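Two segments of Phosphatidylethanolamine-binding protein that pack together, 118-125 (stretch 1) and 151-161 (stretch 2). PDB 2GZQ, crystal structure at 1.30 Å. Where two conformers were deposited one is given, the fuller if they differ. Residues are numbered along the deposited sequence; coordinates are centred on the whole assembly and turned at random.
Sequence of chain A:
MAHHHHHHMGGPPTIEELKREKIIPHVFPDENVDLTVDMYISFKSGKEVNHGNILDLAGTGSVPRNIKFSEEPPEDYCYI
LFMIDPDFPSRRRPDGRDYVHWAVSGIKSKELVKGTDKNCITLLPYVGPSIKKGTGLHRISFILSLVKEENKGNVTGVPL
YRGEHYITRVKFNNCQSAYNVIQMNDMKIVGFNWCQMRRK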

# COMPACT_ATOMS: atom_id res chain seq x y z
N LYS A 118 17.64 -7.75 -2.39
CA LYS A 118 18.83 -6.96 -2.68
C LYS A 118 18.53 -5.67 -3.41
O LYS A 118 19.33 -4.73 -3.33
CB LYS A 118 19.84 -7.79 -3.47
CG LYS A 118 19.36 -8.22 -4.83
CD LYS A 118 20.38 -9.08 -5.54
CE LYS A 118 19.98 -9.30 -6.99
NZ LYS A 118 20.92 -10.19 -7.71
N ASN A 119 17.42 -5.63 -4.15
CA ASN A 119 17.06 -4.48 -4.98
C ASN A 119 16.29 -3.40 -4.26
O ASN A 119 16.13 -2.30 -4.79
CB ASN A 119 16.23 -4.96 -6.17
CG ASN A 119 16.96 -5.98 -7.03
OD1 ASN A 119 16.43 -7.04 -7.33
ND2 ASN A 119 18.18 -5.65 -7.41
N CYS A 120 15.75 -3.75 -3.10
CA CYS A 120 14.73 -2.92 -2.49
C CYS A 120 15.29 -1.89 -1.53
O CYS A 120 16.22 -2.14 -0.78
CB CYS A 120 13.71 -3.80 -1.79
SG CYS A 120 12.76 -4.82 -2.94
N ILE A 121 14.70 -0.72 -1.55
CA ILE A 121 14.96 0.33 -0.58
C ILE A 121 13.71 0.43 0.27
O ILE A 121 12.61 0.71 -0.25
CB ILE A 121 15.23 1.66 -1.29
CG1 ILE A 121 16.39 1.54 -2.27
CG2 ILE A 121 15.52 2.74 -0.25
CD1 ILE A 121 16.74 2.81 -3.01
N THR A 122 13.84 0.25 1.56
CA THR A 122 12.74 0.42 2.48
C THR A 122 12.64 1.87 2.93
O THR A 122 13.42 2.34 3.77
CB THR A 122 12.84 -0.56 3.66
OG1 THR A 122 12.73 -1.90 3.15
CG2 THR A 122 11.75 -0.34 4.67
N LEU A 123 11.75 2.61 2.31
CA LEU A 123 11.61 4.03 2.57
C LEU A 123 10.88 4.28 3.90
O LEU A 123 11.18 5.20 4.62
CB LEU A 123 10.86 4.70 1.43
CG LEU A 123 11.54 4.67 0.07
CD1 LEU A 123 10.56 5.17 -1.01
CD2 LEU A 123 12.79 5.48 0.07
N LEU A 124 9.93 3.40 4.22
CA LEU A 124 9.26 3.40 5.52
C LEU A 124 9.10 1.94 5.95
O LEU A 124 8.34 1.20 5.31
CB LEU A 124 7.90 4.08 5.45
CG LEU A 124 7.97 5.58 5.13
CD1 LEU A 124 6.58 6.10 4.77
CD2 LEU A 124 8.54 6.37 6.32
N PRO A 125 9.76 1.54 7.06
CA PRO A 125 9.66 0.14 7.40
C PRO A 125 8.26 -0.20 7.91
O PRO A 125 7.56 0.64 8.48
CB PRO A 125 10.71 -0.04 8.51
CG PRO A 125 10.86 1.32 9.11
CD PRO A 125 10.58 2.30 8.02
N ASN A 151 15.17 6.39 -10.18
CA ASN A 151 14.46 7.24 -9.21
C ASN A 151 13.96 6.46 -8.00
O ASN A 151 13.26 7.00 -7.16
CB ASN A 151 13.26 7.94 -9.87
CG ASN A 151 13.67 8.92 -10.93
OD1 ASN A 151 14.77 9.45 -10.89
ND2 ASN A 151 12.77 9.19 -11.86
N LYS A 152 14.31 5.19 -7.91
CA LYS A 152 13.72 4.35 -6.87
C LYS A 152 14.04 4.82 -5.46
O LYS A 152 13.28 4.54 -4.53
CB LYS A 152 14.11 2.89 -7.04
CG LYS A 152 15.57 2.58 -6.72
CD LYS A 152 15.88 1.08 -6.86
CE LYS A 152 17.26 0.72 -6.37
NZ LYS A 152 17.55 -0.68 -6.62
N GLY A 153 15.13 5.56 -5.30
CA GLY A 153 15.48 6.13 -3.99
C GLY A 153 15.41 7.64 -3.95
O GLY A 153 16.01 8.27 -3.07
N ASN A 154 14.70 8.21 -4.90
CA ASN A 154 14.55 9.64 -5.04
C ASN A 154 13.09 9.99 -5.20
O ASN A 154 12.66 10.46 -6.25
CB ASN A 154 15.35 10.10 -6.26
CG ASN A 154 15.46 11.59 -6.36
OD1 ASN A 154 15.15 12.30 -5.39
ND2 ASN A 154 15.85 12.08 -7.52
N VAL A 155 12.32 9.74 -4.16
CA VAL A 155 10.88 9.90 -4.18
C VAL A 155 10.58 11.19 -3.43
O VAL A 155 10.78 11.27 -2.20
CB VAL A 155 10.19 8.72 -3.51
CG1 VAL A 155 8.69 8.91 -3.52
CG2 VAL A 155 10.63 7.42 -4.22
N THR A 156 10.15 12.21 -4.13
CA THR A 156 9.78 13.46 -3.50
C THR A 156 8.67 13.19 -2.48
O THR A 156 7.68 12.56 -2.83
CB THR A 156 9.35 14.45 -4.59
OG1 THR A 156 10.44 14.62 -5.51
CG2 THR A 156 8.95 15.79 -3.98
N GLY A 157 8.83 13.67 -1.25
CA GLY A 157 7.83 13.45 -0.21
C GLY A 157 8.13 12.28 0.71
O GLY A 157 7.60 12.20 1.83
N VAL A 158 8.98 11.36 0.26
CA VAL A 158 9.30 10.17 1.01
C VAL A 158 10.81 9.92 0.95
O VAL A 158 11.30 9.09 0.18
CB VAL A 158 8.54 8.93 0.50
CG1 VAL A 158 8.65 7.82 1.53
CG2 VAL A 158 7.07 9.23 0.24
N PRO A 159 11.54 10.66 1.78
CA PRO A 159 12.98 10.55 1.65
C PRO A 159 13.54 9.25 2.15
O PRO A 159 12.85 8.47 2.81
CB PRO A 159 13.51 11.72 2.49
CG PRO A 159 12.35 12.64 2.63
CD PRO A 159 11.18 11.69 2.76
N LEU A 160 14.77 8.99 1.79
CA LEU A 160 15.45 7.83 2.36
C LEU A 160 15.33 7.82 3.86
O LEU A 160 15.40 8.84 4.54
CB LEU A 160 16.91 7.79 1.96
CG LEU A 160 17.20 7.73 0.47
CD1 LEU A 160 18.65 7.95 0.21
CD2 LEU A 160 16.74 6.42 -0.11
N TYR A 161 15.10 6.64 4.40
CA TYR A 161 14.73 6.48 5.81
C TYR A 161 15.91 6.74 6.76
O TYR A 161 17.04 6.23 6.57
CB TYR A 161 14.20 5.08 6.06
CG TYR A 161 13.64 4.85 7.44
CD1 TYR A 161 14.25 3.99 8.32
CD2 TYR A 161 12.44 5.43 7.83
CE1 TYR A 161 13.70 3.72 9.55
CE2 TYR A 161 11.90 5.19 9.07
CZ TYR A 161 12.53 4.32 9.93
OH TYR A 161 12.01 4.02 11.18
O HOH W 1 15.11 4.36 2.70
O HOH W 2 11.65 7.78 5.53

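Contact between residues 118-125 and 151-161 of phosphatidylethanolamine-binding protein, two segments of one chain that bury 571 Å² between them. Leu123, where the chain turns a corner, loses the most surface to the other segment. The CA-to-CB bond of Leu123 points sideways, and the m,t rotamer carries the two methyls on to different neighbours: CD1 lies 3.9 Å from Val155 CG2, CD2 lies 4.1 Å from Leu160 CD2, and CB itself rests 3.8 Å from Val158 CG1. Val155 and Val158, both t at chi1, point toward Leu123 from the two ends of a type II turn closed by Val158 N to Val155 O (3.0 Å). Within that turn Gly157 has phi/psi of 96/-20, where a CB would be jammed against the preceding carbonyl oxygen; the demand for glycine is thus local, since nothing of the other segment lies near.

Ile121 points toward the second segment with chi1 m and chi2 t, an extended arm that sets CD1 3.7 Å from Gly153 CA and 3.9 Å from Lys152 CG. The fit depends on the bare glycine: an ideal CB on Gly153 would come within 2.9 Å of Ile121 CD1, a clash. The other branch of Ile121, CG2, meets Leu160 CD2 at 3.9 Å. Leu160 starts away from the contact, but its m,t rotamer brings its end back to Ile121 and Leu123.

Lys152, in the type I turn from Asn151 to Asn154, leaves its backbone sideways with chi1 p and then runs through three trans torsions. This nearly full extension delivers NZ to Asn119 O, to which it donates the sole direct hydrogen bond between the segments (2.8 Å), while the aliphatic stem passes Ile121. The acceptor is a backbone carbonyl, so the bond does not require the Asn119 side chain.

At the other end, Tyr161 adopts chi1 t and chi2 -113°, laying one ring face against Pro125. Pro125 CD stands 3.5 Å from the centroid of the Tyr161 ring, 18° off its normal, a CH-pi contact; the closest atoms are Pro125 CD and Tyr161 CE2 at 3.3 Å. Leu124 points away at CB, yet its m,t side chain returns CD1 to 4.2 Å from Val158 CG1 and CD2 to 4.3 Å from Tyr161 CD2.

Two waters join the backbones where no direct hydrogen bond forms. Water 1 donates to Thr122 O and accepts from Tyr161 N, both at 2.8 Å; water 2 donates to Leu123 O (2.8 Å) and Pro159 O (3.1 Å).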